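Local coordinates for protein PrgX (Enterococcus faecalis, PDB 2AWI) that is a pheromone (cCF10) receptor that probably binds DNA as a repressor, tied to the regulation of conjugation in Enterococcus faecalis, at residues G5-L8 with K9-Q13; S169-I172 with K173-P177; E218-K221 with T222-N225; F289-K293 with E294-Y298. The protein carries 1 engineered substitution. All coordinates share one frame; numbering follows the deposited sequence.

Contact 1: residues G5-L8 with K9-Q13; sequences GSVL and KQIRQ
V7 and I11 sit one turn apart on helix 4-14 and run side by side in the same direction. The touch is methyl on methyl, V7 CG1 to I11 CD1 at 3.5 Å, tighter than an ordinary carbon contact. V7 sends CG1 anti to its own nitrogen (chi1 167°), up the helix toward the next turn; I11 holds CG1 beside its nitrogen, so that its CD1 comes back over V7. The same chain brushes the peptide below it, with I11 CG1 3.0 Å from V7 O. Q10, bent at chi2, brings NE2 to 4.3 Å from V7 CG1, about a right angle away from the direction of I11 CD1. This is the first helix of the helix-turn-helix region, and its inner face meets the rest of that domain: V7 and I11 lie on I61 of helix 58-67, L8 on L47, F50 and L54 of helix 44-54. R12, its CB 3.0 Å from L8 O, bends at chi3 and gives its guanidinium to E36 and to the carbonyl of Y17. Four i to i+4 bonds carry the backbone; the straightest, I11 N to V7 O at 2.9 Å, has an N-H...O angle of 173°. Q10 and I11 also pack on F149 of the second subunit.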
ATOM      1  N   GLY A   5      15.520 -44.903 -31.730  1.00 39.48           N
ATOM      2  CA  GLY A   5      15.113 -45.212 -33.088  1.00 38.95           C
ATOM      3  C   GLY A   5      13.616 -45.095 -33.293  1.00 38.49           C
ATOM      4  O   GLY A   5      13.155 -44.537 -34.290  1.00 39.48           O
ATOM      5  N   SER A   6      12.842 -45.617 -32.348  1.00 35.67           N
ATOM      6  CA  SER A   6      11.393 -45.560 -32.474  1.00 34.91           C
ATOM      7  C   SER A   6      10.907 -44.115 -32.432  1.00 33.71           C
ATOM      8  O   SER A   6       9.912 -43.766 -33.071  1.00 32.56           O
ATOM      9  CB  SER A   6      10.725 -46.373 -31.364  1.00 41.38           C
ATOM     10  OG  SER A   6      10.718 -45.651 -30.154  1.00 40.22           O
ATOM     11  N   VAL A   7      11.606 -43.269 -31.681  1.00 36.12           N
ATOM     12  CA  VAL A   7      11.227 -41.864 -31.610  1.00 34.42           C
ATOM     13  C   VAL A   7      11.520 -41.200 -32.958  1.00 35.90           C
ATOM     14  O   VAL A   7      10.725 -40.390 -33.440  1.00 35.71           O
ATOM     15  CB  VAL A   7      11.983 -41.130 -30.474  1.00 32.26           C
ATOM     16  CG1 VAL A   7      11.813 -39.621 -30.618  1.00 30.49           C
ATOM     17  CG2 VAL A   7      11.433 -41.580 -29.113  1.00 31.21           C
ATOM     18  N   LEU A   8      12.655 -41.551 -33.565  1.00 29.04           N
ATOM     19  CA  LEU A   8      13.016 -41.005 -34.873  1.00 28.81           C
ATOM     20  C   LEU A   8      11.948 -41.386 -35.907  1.00 29.86           C
ATOM     21  O   LEU A   8      11.591 -40.581 -36.771  1.00 29.10           O
ATOM     22  CB  LEU A   8      14.380 -41.538 -35.328  1.00 29.36           C
ATOM     23  CG  LEU A   8      15.620 -41.005 -34.603  1.00 28.87           C
ATOM     24  CD1 LEU A   8      16.856 -41.648 -35.197  1.00 28.60           C
ATOM     25  CD2 LEU A   8      15.703 -39.487 -34.736  1.00 16.98           C
ATOM     26  N   LYS A   9      11.435 -42.612 -35.808  1.00 29.61           N
ATOM     27  CA  LYS A   9      10.402 -43.080 -36.727  1.00 30.27           C
ATOM     28  C   LYS A   9       9.119 -42.274 -36.534  1.00 30.79           C
ATOM     29  O   LYS A   9       8.530 -41.782 -37.498  1.00 29.79           O
ATOM     30  CB  LYS A   9      10.130 -44.563 -36.490  1.00 37.00           C
ATOM     31  CG  LYS A   9       9.102 -45.175 -37.421  1.00 41.45           C
ATOM     32  CD  LYS A   9       9.010 -46.679 -37.198  1.00 41.50           C
ATOM     33  CE  LYS A   9       8.081 -47.340 -38.200  1.00 44.68           C
ATOM     34  NZ  LYS A   9       8.036 -48.816 -38.019  1.00 49.81           N
ATOM     35  N   GLN A  10       8.692 -42.145 -35.279  1.00 30.70           N
ATOM     36  CA  GLN A  10       7.492 -41.385 -34.948  1.00 32.46           C
ATOM     37  C   GLN A  10       7.578 -39.975 -35.536  1.00 28.87           C
ATOM     38  O   GLN A  10       6.671 -39.525 -36.235  1.00 30.14           O
ATOM     39  CB  GLN A  10       7.328 -41.276 -33.427  1.00 61.67           C
ATOM     40  CG  GLN A  10       6.290 -40.237 -33.001  1.00 64.35           C
ATOM     41  CD  GLN A  10       6.602 -39.568 -31.663  1.00 71.30           C
ATOM     42  OE1 GLN A  10       5.974 -38.569 -31.299  1.00 68.26           O
ATOM     43  NE2 GLN A  10       7.566 -40.114 -30.930  1.00 73.34           N
ATOM     44  N   ILE A  11       8.679 -39.286 -35.242  1.00 15.87           N
ATOM     45  CA  ILE A  11       8.889 -37.918 -35.706  1.00 15.93           C
ATOM     46  C   ILE A  11       9.016 -37.858 -37.222  1.00 15.34           C
ATOM     47  O   ILE A  11       8.364 -37.038 -37.873  1.00 15.12           O
ATOM     48  CB  ILE A  11      10.160 -37.293 -35.052  1.00 27.73           C
ATOM     49  CG1 ILE A  11      10.082 -37.432 -33.527  1.00 23.39           C
ATOM     50  CG2 ILE A  11      10.274 -35.813 -35.419  1.00 29.28           C
ATOM     51  CD1 ILE A  11      11.307 -36.914 -32.775  1.00 25.54           C
ATOM     52  N   ARG A  12       9.849 -38.729 -37.784  1.00 24.74           N
ATOM     53  CA  ARG A  12      10.033 -38.771 -39.229  1.00 26.16           C
ATOM     54  C   ARG A  12       8.700 -38.933 -39.974  1.00 26.97           C
ATOM     55  O   ARG A  12       8.436 -38.224 -40.947  1.00 27.67           O
ATOM     56  CB  ARG A  12      10.982 -39.911 -39.616  1.00 27.68           C
ATOM     57  CG  ARG A  12      11.052 -40.152 -41.116  1.00 28.76           C
ATOM     58  CD  ARG A  12      12.018 -41.259 -41.489  1.00 21.71           C
ATOM     59  NE  ARG A  12      11.601 -42.582 -41.023  1.00 23.65           N
ATOM     60  CZ  ARG A  12      10.578 -43.280 -41.516  1.00 20.29           C
ATOM     61  NH1 ARG A  12       9.838 -42.795 -42.509  1.00 11.67           N
ATOM     62  NH2 ARG A  12      10.300 -44.475 -41.016  1.00 15.21           N
ATOM     63  N   GLN A  13       7.855 -39.851 -39.517  1.00 30.89           N
ATOM     64  CA  GLN A  13       6.571 -40.067 -40.181  1.00 26.75           C
ATOM     65  C   GLN A  13       5.560 -38.961 -39.911  1.00 25.75           C
ATOM     66  O   GLN A  13       4.710 -38.687 -40.751  1.00 26.11           O
ATOM     67  CB  GLN A  13       5.992 -41.433 -39.797  1.00 31.72           C
ATOM     68  CG  GLN A  13       6.908 -42.579 -40.191  1.00 34.30           C
ATOM     69  CD  GLN A  13       6.264 -43.930 -40.026  1.00 34.28           C
ATOM     70  OE1 GLN A  13       5.656 -44.216 -38.997  1.00 42.43           O
ATOM     71  NE2 GLN A  13       6.403 -44.778 -41.036  1.00 38.63           N
TER

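Contact 2: residues S169-I172 with K173-P177; sequences SSII and KPMYP
From I172 to K173 the alpha-helix ends and a short 3-10 turn follows: K173 N still reaches back four residues to S169 O (3.2 Å), whereas M175 N bonds three residues back to I172 O (2.8 Å). The first bond is nearly straight at both ends; in the second the donor stands 38° above the carbonyl plane. S169 O is gripped twice, since I172 N also donates to it. P174 has no N-H to continue the pattern and fits its ring against the last turn instead, with CD 3.2 Å from S170 O and CG at the same distance from I171 O. The side chains pair one turn apart. I172 and Y176 lie alongside each other, CG2 of I172 4.0 Å from CE1 of Y176, and I172 O comes to the edge of the tyrosine ring, in its plane. I171 and the selenomethionine M175 also run together; M175 is extended beyond CG, which carries CE to 4.2 Å from I171 CG2. K173 CG lies beside its backbone nitrogen (chi1 -50°), against S169 O; the bend at chi2 redirects the rest of the chain, whose amino group forms a salt bridge with E209, and the lysine makes a cation-pi contact with Y212. Within the TPR region, I171 and M175 face Y142 of helix 128-142, I172 and M175 press on V156 of helix 150-159, and Y176 reaches Y212 of helix 207-220 and bonds through OH to I190 O of helix 184-203.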
ATOM      1  N   SER A 169      30.667 -24.692   4.230  1.00 43.85           N
ATOM      2  CA  SER A 169      31.123 -23.456   3.600  1.00 44.61           C
ATOM      3  C   SER A 169      32.478 -23.563   2.898  1.00 44.49           C
ATOM      4  O   SER A 169      32.614 -23.184   1.736  1.00 43.79           O
ATOM      5  CB  SER A 169      31.181 -22.326   4.631  1.00 65.36           C
ATOM      6  OG  SER A 169      32.134 -22.609   5.640  1.00 65.75           O
ATOM      7  N   SER A 170      33.478 -24.078   3.599  1.00 46.71           N
ATOM      8  CA  SER A 170      34.813 -24.193   3.023  1.00 48.98           C
ATOM      9  C   SER A 170      34.830 -25.063   1.768  1.00 47.93           C
ATOM     10  O   SER A 170      35.724 -24.940   0.934  1.00 48.50           O
ATOM     11  CB  SER A 170      35.794 -24.742   4.065  1.00 49.89           C
ATOM     12  OG  SER A 170      35.378 -26.005   4.550  1.00 51.40           O
ATOM     13  N   ILE A 171      33.833 -25.932   1.632  1.00 44.38           N
ATOM     14  CA  ILE A 171      33.742 -26.813   0.472  1.00 41.74           C
ATOM     15  C   ILE A 171      33.070 -26.116  -0.713  1.00 40.67           C
ATOM     16  O   ILE A 171      33.332 -26.440  -1.870  1.00 38.52           O
ATOM     17  CB  ILE A 171      32.954 -28.098   0.818  1.00 38.22           C
ATOM     18  CG1 ILE A 171      33.678 -28.859   1.930  1.00 40.57           C
ATOM     19  CG2 ILE A 171      32.810 -28.975  -0.415  1.00 36.78           C
ATOM     20  CD1 ILE A 171      32.977 -30.121   2.381  1.00 37.67           C
ATOM     21  N   ILE A 172      32.215 -25.146  -0.414  1.00 42.28           N
ATOM     22  CA  ILE A 172      31.491 -24.409  -1.443  1.00 41.34           C
ATOM     23  C   ILE A 172      32.332 -23.357  -2.161  1.00 40.71           C
ATOM     24  O   ILE A 172      32.346 -23.293  -3.388  1.00 41.59           O
ATOM     25  CB  ILE A 172      30.261 -23.694  -0.852  1.00 29.51           C
ATOM     26  CG1 ILE A 172      29.327 -24.714  -0.187  1.00 28.61           C
ATOM     27  CG2 ILE A 172      29.534 -22.936  -1.947  1.00 26.54           C
ATOM     28  CD1 ILE A 172      28.041 -24.119   0.370  1.00 29.48           C
ATOM     29  N   LYS A 173      33.022 -22.532  -1.385  1.00 42.62           N
ATOM     30  CA  LYS A 173      33.848 -21.450  -1.912  1.00 43.96           C
ATOM     31  C   LYS A 173      34.680 -21.794  -3.153  1.00 45.09           C
ATOM     32  O   LYS A 173      34.694 -21.033  -4.123  1.00 47.15           O
ATOM     33  CB  LYS A 173      34.776 -20.930  -0.813  1.00 37.14           C
ATOM     34  CG  LYS A 173      34.082 -20.598   0.497  1.00 40.49           C
ATOM     35  CD  LYS A 173      33.492 -19.197   0.518  1.00 48.73           C
ATOM     36  CE  LYS A 173      32.987 -18.858   1.914  1.00 51.93           C
ATOM     37  NZ  LYS A 173      32.677 -17.411   2.059  1.00 59.14           N
ATOM     38  N   PRO A 174      35.394 -22.933  -3.135  1.00 35.80           N
ATOM     39  CA  PRO A 174      36.214 -23.321  -4.290  1.00 36.12           C
ATOM     40  C   PRO A 174      35.440 -23.629  -5.570  1.00 36.11           C
ATOM     41  O   PRO A 174      36.025 -23.760  -6.649  1.00 34.39           O
ATOM     42  CB  PRO A 174      36.993 -24.530  -3.771  1.00 35.43           C
ATOM     43  CG  PRO A 174      36.079 -25.114  -2.758  1.00 35.68           C
ATOM     44  CD  PRO A 174      35.562 -23.896  -2.034  1.00 37.02           C
HETATM   45  N   MSE A 175      34.122 -23.743  -5.453  1.00 41.22           N
HETATM   46  CA  MSE A 175      33.298 -24.035  -6.612  1.00 40.63           C
HETATM   47  C   MSE A 175      32.860 -22.763  -7.311  1.00 38.90           C
HETATM   48  O   MSE A 175      32.404 -22.803  -8.448  1.00 39.53           O
HETATM   49  CB  MSE A 175      32.079 -24.851  -6.197  1.00 33.14           C
HETATM   50  CG  MSE A 175      32.445 -26.222  -5.681  1.00 36.46           C
HETATM   51 SE   MSE A 175      30.908 -27.253  -5.205  1.00 44.34          SE
HETATM   52  CE  MSE A 175      31.804 -28.815  -4.484  1.00 36.12           C
ATOM     53  N   TYR A 176      33.009 -21.632  -6.632  1.00 44.87           N
ATOM     54  CA  TYR A 176      32.622 -20.353  -7.206  1.00 42.94           C
ATOM     55  C   TYR A 176      33.802 -19.387  -7.298  1.00 42.95           C
ATOM     56  O   TYR A 176      34.817 -19.561  -6.619  1.00 42.75           O
ATOM     57  CB  TYR A 176      31.492 -19.726  -6.374  1.00 31.08           C
ATOM     58  CG  TYR A 176      30.205 -20.517  -6.441  1.00 29.24           C
ATOM     59  CD1 TYR A 176      30.048 -21.682  -5.700  1.00 26.48           C
ATOM     60  CD2 TYR A 176      29.186 -20.153  -7.325  1.00 23.05           C
ATOM     61  CE1 TYR A 176      28.916 -22.480  -5.844  1.00 27.57           C
ATOM     62  CE2 TYR A 176      28.049 -20.941  -7.477  1.00 26.09           C
ATOM     63  CZ  TYR A 176      27.923 -22.107  -6.741  1.00 26.20           C
ATOM     64  OH  TYR A 176      26.848 -22.941  -6.942  1.00 24.53           O
ATOM     65  N   PRO A 177      33.686 -18.357  -8.149  1.00 33.48           N
ATOM     66  CA  PRO A 177      32.529 -18.042  -8.996  1.00 31.27           C
ATOM     67  C   PRO A 177      32.382 -18.942 -10.218  1.00 31.44           C
ATOM     68  O   PRO A 177      33.323 -19.617 -10.625  1.00 32.87           O
ATOM     69  CB  PRO A 177      32.783 -16.594  -9.390  1.00 40.53           C
ATOM     70  CG  PRO A 177      34.268 -16.559  -9.510  1.00 44.64           C
ATOM     71  CD  PRO A 177      34.714 -17.307  -8.270  1.00 38.96           C
TER

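Contact 3: residues E218-K221 with T222-N225; sequences EHLK and TIKN
H219 lies with one face of its imidazole under the hydroxyl of T222, whose OG1 is 3.3 Å from H219 CE1; the two side chains cross at about a right angle. The histidine takes this position because its CG is anti to the backbone nitrogen (chi1 175°), which swings the ring forward over the turn. T222 holds OG1 between its own nitrogen and carbonyl carbon, and from there the hydroxyl donates to H219 O at 2.6 Å, in the carbonyl plane. The same oxygen accepts T222 N at 2.9 Å, this time from 50° above the plane. One step on, I223 N closes the type I turn L220-I223 by bonding to L220 O (3.1 Å). On the buried side L220 and I223 run side by side, CD2 of L220 3.9 Å from CD1 of I223, and both rest on I178; L220 also meets I190 and L194 of helix 184-203. K221, extended beyond CG, goes the other way and forms a salt bridge through NZ to OE1 of E218 (3.0 Å), approaching on the syn side; D233 is its second acidic partner. H219 O takes two donors from T222, and the hydroxyl bond holds the threonine side chain in its rotation; two carboxylates around K221 would be expected to favour its charged form.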
ATOM      1  N   GLU A 218      24.625 -12.651  -8.148  1.00 31.96           N
ATOM      2  CA  GLU A 218      24.552 -11.535  -9.071  1.00 33.38           C
ATOM      3  C   GLU A 218      25.553 -11.654 -10.205  1.00 33.72           C
ATOM      4  O   GLU A 218      25.317 -11.162 -11.303  1.00 35.03           O
ATOM      5  CB  GLU A 218      24.734 -10.216  -8.319  1.00 41.63           C
ATOM      6  CG  GLU A 218      23.508  -9.836  -7.495  1.00 46.38           C
ATOM      7  CD  GLU A 218      22.259  -9.647  -8.351  1.00 54.16           C
ATOM      8  OE1 GLU A 218      21.154 -10.010  -7.887  1.00 45.96           O
ATOM      9  OE2 GLU A 218      22.377  -9.128  -9.483  1.00 58.13           O
ATOM     10  N   HIS A 219      26.671 -12.317  -9.948  1.00 33.21           N
ATOM     11  CA  HIS A 219      27.669 -12.486 -10.986  1.00 33.63           C
ATOM     12  C   HIS A 219      27.166 -13.447 -12.064  1.00 35.90           C
ATOM     13  O   HIS A 219      27.518 -13.312 -13.238  1.00 37.57           O
ATOM     14  CB  HIS A 219      28.974 -13.022 -10.401  1.00 31.67           C
ATOM     15  CG  HIS A 219      30.004 -13.322 -11.441  1.00 28.71           C
ATOM     16  ND1 HIS A 219      30.535 -12.346 -12.258  1.00 30.70           N
ATOM     17  CD2 HIS A 219      30.541 -14.494 -11.853  1.00 22.65           C
ATOM     18  CE1 HIS A 219      31.351 -12.908 -13.131  1.00 24.63           C
ATOM     19  NE2 HIS A 219      31.373 -14.210 -12.909  1.00 23.53           N
ATOM     20  N   LEU A 220      26.356 -14.424 -11.662  1.00 33.98           N
ATOM     21  CA  LEU A 220      25.807 -15.388 -12.607  1.00 34.60           C
ATOM     22  C   LEU A 220      25.087 -14.678 -13.748  1.00 33.79           C
ATOM     23  O   LEU A 220      25.070 -15.170 -14.875  1.00 35.72           O
ATOM     24  CB  LEU A 220      24.818 -16.331 -11.917  1.00 40.81           C
ATOM     25  CG  LEU A 220      25.317 -17.325 -10.865  1.00 40.33           C
ATOM     26  CD1 LEU A 220      24.164 -18.254 -10.490  1.00 37.16           C
ATOM     27  CD2 LEU A 220      26.479 -18.141 -11.408  1.00 36.22           C
ATOM     28  N   LYS A 221      24.500 -13.521 -13.448  1.00 36.28           N
ATOM     29  CA  LYS A 221      23.765 -12.749 -14.445  1.00 34.82           C
ATOM     30  C   LYS A 221      24.635 -12.134 -15.541  1.00 37.81           C
ATOM     31  O   LYS A 221      24.112 -11.527 -16.475  1.00 42.69           O
ATOM     32  CB  LYS A 221      22.949 -11.640 -13.766  1.00 25.60           C
ATOM     33  CG  LYS A 221      21.837 -12.149 -12.859  1.00 24.94           C
ATOM     34  CD  LYS A 221      21.149 -11.011 -12.105  1.00 26.44           C
ATOM     35  CE  LYS A 221      20.037 -11.550 -11.201  1.00 24.13           C
ATOM     36  NZ  LYS A 221      19.461 -10.507 -10.292  1.00 26.85           N
ATOM     37  N   THR A 222      25.953 -12.281 -15.434  1.00 38.63           N
ATOM     38  CA  THR A 222      26.857 -11.727 -16.440  1.00 38.09           C
ATOM     39  C   THR A 222      27.324 -12.825 -17.386  1.00 40.27           C
ATOM     40  O   THR A 222      27.985 -12.551 -18.392  1.00 41.74           O
ATOM     41  CB  THR A 222      28.119 -11.092 -15.804  1.00 29.95           C
ATOM     42  OG1 THR A 222      28.845 -12.096 -15.084  1.00 28.94           O
ATOM     43  CG2 THR A 222      27.742  -9.959 -14.858  1.00 25.74           C
ATOM     44  N   ILE A 223      26.985 -14.066 -17.053  1.00 40.49           N
ATOM     45  CA  ILE A 223      27.383 -15.205 -17.866  1.00 40.81           C
ATOM     46  C   ILE A 223      26.569 -15.328 -19.152  1.00 43.10           C
ATOM     47  O   ILE A 223      25.356 -15.116 -19.169  1.00 46.32           O
ATOM     48  CB  ILE A 223      27.270 -16.517 -17.063  1.00 32.99           C
ATOM     49  CG1 ILE A 223      28.249 -16.487 -15.885  1.00 30.73           C
ATOM     50  CG2 ILE A 223      27.575 -17.708 -17.959  1.00 32.10           C
ATOM     51  CD1 ILE A 223      28.107 -17.665 -14.923  1.00 27.47           C
ATOM     52  N   LYS A 224      27.263 -15.671 -20.231  1.00 40.73           N
ATOM     53  CA  LYS A 224      26.657 -15.830 -21.543  1.00 40.64           C
ATOM     54  C   LYS A 224      25.722 -17.036 -21.586  1.00 38.79           C
ATOM     55  O   LYS A 224      26.105 -18.139 -21.199  1.00 39.64           O
ATOM     56  CB  LYS A 224      27.762 -15.991 -22.590  1.00 63.53           C
ATOM     57  CG  LYS A 224      27.278 -16.345 -23.982  1.00 70.89           C
ATOM     58  CD  LYS A 224      28.444 -16.800 -24.848  1.00 70.12           C
ATOM     59  CE  LYS A 224      27.976 -17.253 -26.222  1.00 77.91           C
ATOM     60  NZ  LYS A 224      29.075 -17.891 -27.002  1.00 81.19           N
ATOM     61  N   ASN A 225      24.498 -16.812 -22.060  1.00 38.97           N
ATOM     62  CA  ASN A 225      23.483 -17.861 -22.183  1.00 38.02           C
ATOM     63  C   ASN A 225      23.050 -18.512 -20.870  1.00 37.39           C
ATOM     64  O   ASN A 225      22.603 -19.662 -20.866  1.00 35.94           O
ATOM     65  CB  ASN A 225      23.961 -18.958 -23.142  1.00 37.12           C
ATOM     66  CG  ASN A 225      24.127 -18.459 -24.570  1.00 45.83           C
ATOM     67  OD1 ASN A 225      23.301 -17.694 -25.075  1.00 49.49           O
ATOM     68  ND2 ASN A 225      25.189 -18.906 -25.232  1.00 40.54           N
TER

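Contact 4: residues F289-K293 with E294-Y298; sequences FTPPK and EVTMY
Apolar packing joins P291 to the first turn of helix 293-300. Its ring is crossed by V295 at a slant and by T296 at about a right angle. P291 CG lies 3.4 Å from T296 CG2, closer than usual for carbons; P291 CB is modelled 3.2 Å from V295 CG2, but the exact place of that valine methyl is doubtful. V295 CG1 lies beside its backbone nitrogen (chi1 -57°), which leaves CG2 between nitrogen and carbonyl carbon, turned back toward the two prolines; P292 meets it more loosely, its CD 4.0 Å from V295 CG2. K293 also takes the cramped first torsion, with CG between N and C, and bends again at chi2, so that its chain folds over the start of E294, CE 4.1 Å from E294 CB.

Among the polar contacts, T296 OG1 donates to K293 O at 2.7 Å, from 38° above the carbonyl plane. The backbone bond of M297 N to the same oxygen is weak at 3.2 Å. Of charged groups, K293 NZ and E294 OE1 are 5.0 Å apart, where a weak attraction may be felt although the charged atoms are not in contact. Outside the segments, P291 and P292 lie against Y254 of helix 251-266, and V295 against L280 of helix 270-286. K293 N bonds to D252 of the third subunit, and T290 OG1 to the carbonyl of D248 there.

The arrangement is a helix start: P292 stands at the N-cap, and P291 before it leads an extended segment into the last modelled helix of the chain, beside an interface between subunits.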
ATOM      1  N   PHE A 289      11.924  -6.185  16.272  1.00 47.07           N
ATOM      2  CA  PHE A 289      10.967  -5.464  15.442  1.00 43.92           C
ATOM      3  C   PHE A 289       9.720  -6.326  15.305  1.00 40.91           C
ATOM      4  O   PHE A 289       9.816  -7.540  15.132  1.00 40.88           O
ATOM      5  CB  PHE A 289      11.533  -5.211  14.042  1.00 49.97           C
ATOM      6  CG  PHE A 289      12.101  -3.835  13.846  1.00 51.23           C
ATOM      7  CD1 PHE A 289      13.408  -3.542  14.229  1.00 56.12           C
ATOM      8  CD2 PHE A 289      11.331  -2.833  13.258  1.00 48.56           C
ATOM      9  CE1 PHE A 289      13.943  -2.269  14.023  1.00 56.55           C
ATOM     10  CE2 PHE A 289      11.853  -1.559  13.048  1.00 57.58           C
ATOM     11  CZ  PHE A 289      13.163  -1.276  13.431  1.00 52.84           C
ATOM     12  N   THR A 290       8.550  -5.706  15.393  1.00 33.34           N
ATOM     13  CA  THR A 290       7.300  -6.444  15.235  1.00 32.69           C
ATOM     14  C   THR A 290       6.941  -6.360  13.750  1.00 33.33           C
ATOM     15  O   THR A 290       6.698  -5.274  13.221  1.00 33.56           O
ATOM     16  CB  THR A 290       6.162  -5.814  16.061  1.00 52.26           C
ATOM     17  OG1 THR A 290       6.599  -5.621  17.412  1.00 52.56           O
ATOM     18  CG2 THR A 290       4.944  -6.721  16.059  1.00 53.31           C
ATOM     19  N   PRO A 291       6.906  -7.509  13.054  1.00 46.81           N
ATOM     20  CA  PRO A 291       6.575  -7.509  11.626  1.00 48.20           C
ATOM     21  C   PRO A 291       5.146  -7.037  11.378  1.00 49.90           C
ATOM     22  O   PRO A 291       4.312  -7.066  12.283  1.00 50.49           O
ATOM     23  CB  PRO A 291       6.798  -8.963  11.227  1.00 44.38           C
ATOM     24  CG  PRO A 291       6.372  -9.700  12.458  1.00 44.01           C
ATOM     25  CD  PRO A 291       6.995  -8.885  13.574  1.00 44.02           C
ATOM     26  N   PRO A 292       4.851  -6.582  10.150  1.00 46.27           N
ATOM     27  CA  PRO A 292       3.527  -6.092   9.751  1.00 48.80           C
ATOM     28  C   PRO A 292       2.364  -7.026  10.087  1.00 51.40           C
ATOM     29  O   PRO A 292       2.533  -8.237  10.202  1.00 51.10           O
ATOM     30  CB  PRO A 292       3.685  -5.882   8.250  1.00 63.36           C
ATOM     31  CG  PRO A 292       5.094  -5.413   8.149  1.00 61.10           C
ATOM     32  CD  PRO A 292       5.822  -6.384   9.058  1.00 60.43           C
ATOM     33  N   LYS A 293       1.185  -6.435  10.242  1.00 86.47           N
ATOM     34  CA  LYS A 293      -0.036  -7.169  10.559  1.00 86.47           C
ATOM     35  C   LYS A 293      -0.158  -8.381   9.649  1.00 86.47           C
ATOM     36  O   LYS A 293      -0.402  -9.502  10.100  1.00 86.47           O
ATOM     37  CB  LYS A 293      -1.259  -6.259  10.362  1.00 95.25           C
ATOM     38  CG  LYS A 293      -1.526  -5.832   8.905  1.00 95.25           C
ATOM     39  CD  LYS A 293      -0.348  -5.073   8.288  1.00 95.25           C
ATOM     40  CE  LYS A 293      -0.601  -4.702   6.828  1.00 95.25           C
ATOM     41  NZ  LYS A 293       0.536  -3.938   6.235  1.00 95.25           N
ATOM     42  N   GLU A 294       0.016  -8.120   8.359  1.00 96.42           N
ATOM     43  CA  GLU A 294      -0.054  -9.122   7.310  1.00 96.42           C
ATOM     44  C   GLU A 294       0.676 -10.407   7.687  1.00 96.42           C
ATOM     45  O   GLU A 294       0.049 -11.422   7.992  1.00 96.42           O
ATOM     46  CB  GLU A 294       0.548  -8.531   6.035  1.00113.21           C
ATOM     47  CG  GLU A 294       0.739  -9.500   4.893  1.00113.21           C
ATOM     48  CD  GLU A 294       1.489  -8.863   3.740  1.00113.21           C
ATOM     49  OE1 GLU A 294       1.003  -7.837   3.217  1.00113.21           O
ATOM     50  OE2 GLU A 294       2.563  -9.385   3.362  1.00113.21           O
ATOM     51  N   VAL A 295       2.006 -10.341   7.667  1.00 82.25           N
ATOM     52  CA  VAL A 295       2.860 -11.484   7.977  1.00 79.75           C
ATOM     53  C   VAL A 295       2.480 -12.273   9.234  1.00 79.54           C
ATOM     54  O   VAL A 295       2.442 -13.504   9.208  1.00 78.79           O
ATOM     55  CB  VAL A 295       4.337 -11.043   8.100  1.00 77.86           C
ATOM     56  CG1 VAL A 295       4.785 -10.363   6.820  1.00 77.86           C
ATOM     57  CG2 VAL A 295       4.503 -10.106   9.277  1.00 77.86           C
ATOM     58  N   THR A 296       2.198 -11.573  10.330  1.00 75.22           N
ATOM     59  CA  THR A 296       1.847 -12.240  11.580  1.00 75.22           C
ATOM     60  C   THR A 296       0.529 -13.011  11.540  1.00 75.22           C
ATOM     61  O   THR A 296       0.323 -13.932  12.330  1.00 75.22           O
ATOM     62  CB  THR A 296       1.798 -11.236  12.746  1.00 80.58           C
ATOM     63  OG1 THR A 296       0.968 -10.124  12.389  1.00 80.58           O
ATOM     64  CG2 THR A 296       3.197 -10.745  13.076  1.00 80.58           C
ATOM     65  N   MET A 297      -0.363 -12.645  10.626  1.00 74.73           N
ATOM     66  CA  MET A 297      -1.642 -13.337  10.521  1.00 74.73           C
ATOM     67  C   MET A 297      -1.413 -14.705   9.884  1.00 74.73           C
ATOM     68  O   MET A 297      -2.005 -15.703  10.297  1.00 74.73           O
ATOM     69  CB  MET A 297      -2.624 -12.526   9.673  1.00123.92           C
ATOM     70  CG  MET A 297      -4.087 -12.891   9.899  1.00123.92           C
ATOM     71  SD  MET A 297      -4.624 -12.579  11.613  1.00123.92           S
ATOM     72  CE  MET A 297      -4.964 -14.260  12.183  1.00123.92           C
ATOM     73  N   TYR A 298      -0.544 -14.739   8.876  1.00 59.49           N
ATOM     74  CA  TYR A 298      -0.209 -15.978   8.175  1.00 59.42           C
ATOM     75  C   TYR A 298       0.574 -16.924   9.080  1.00 62.97           C
ATOM     76  O   TYR A 298       0.163 -18.060   9.309  1.00 63.71           O
ATOM     77  CB  TYR A 298       0.616 -15.669   6.922  1.00 62.88           C
ATOM     78  CG  TYR A 298      -0.159 -14.940   5.850  1.00 56.79           C
ATOM     79  CD1 TYR A 298       0.312 -13.742   5.312  1.00 52.37           C
ATOM     80  CD2 TYR A 298      -1.371 -15.446   5.375  1.00 49.48           C
ATOM     81  CE1 TYR A 298      -0.402 -13.064   4.328  1.00 44.89           C
ATOM     82  CE2 TYR A 298      -2.094 -14.776   4.391  1.00 48.03           C
ATOM     83  CZ  TYR A 298      -1.605 -13.586   3.871  1.00 48.61           C
ATOM     84  OH  TYR A 298      -2.318 -12.922   2.895  1.00 52.19           O
TER

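How the contacts relate
The four contacts follow one another along the chain, each closed before the next opens. Contact 1 belongs to the helix-turn-helix region, and its centre is 44 Å from that of contact 2 and 57 Å from that of contact 4, both across the centre of the chain. Contacts 2 and 3 share the C-terminal TPR region, with centres 17 Å apart, and are the one pair that touches: P177 CB packs on H219 CD2 at 3.9 Å. Contact 4 stands about 22 Å from contact 3 between nearest atoms. Contacts 1, 3 and 4 each also meet another subunit, contacts 1 and 3 the second and contact 4 the third.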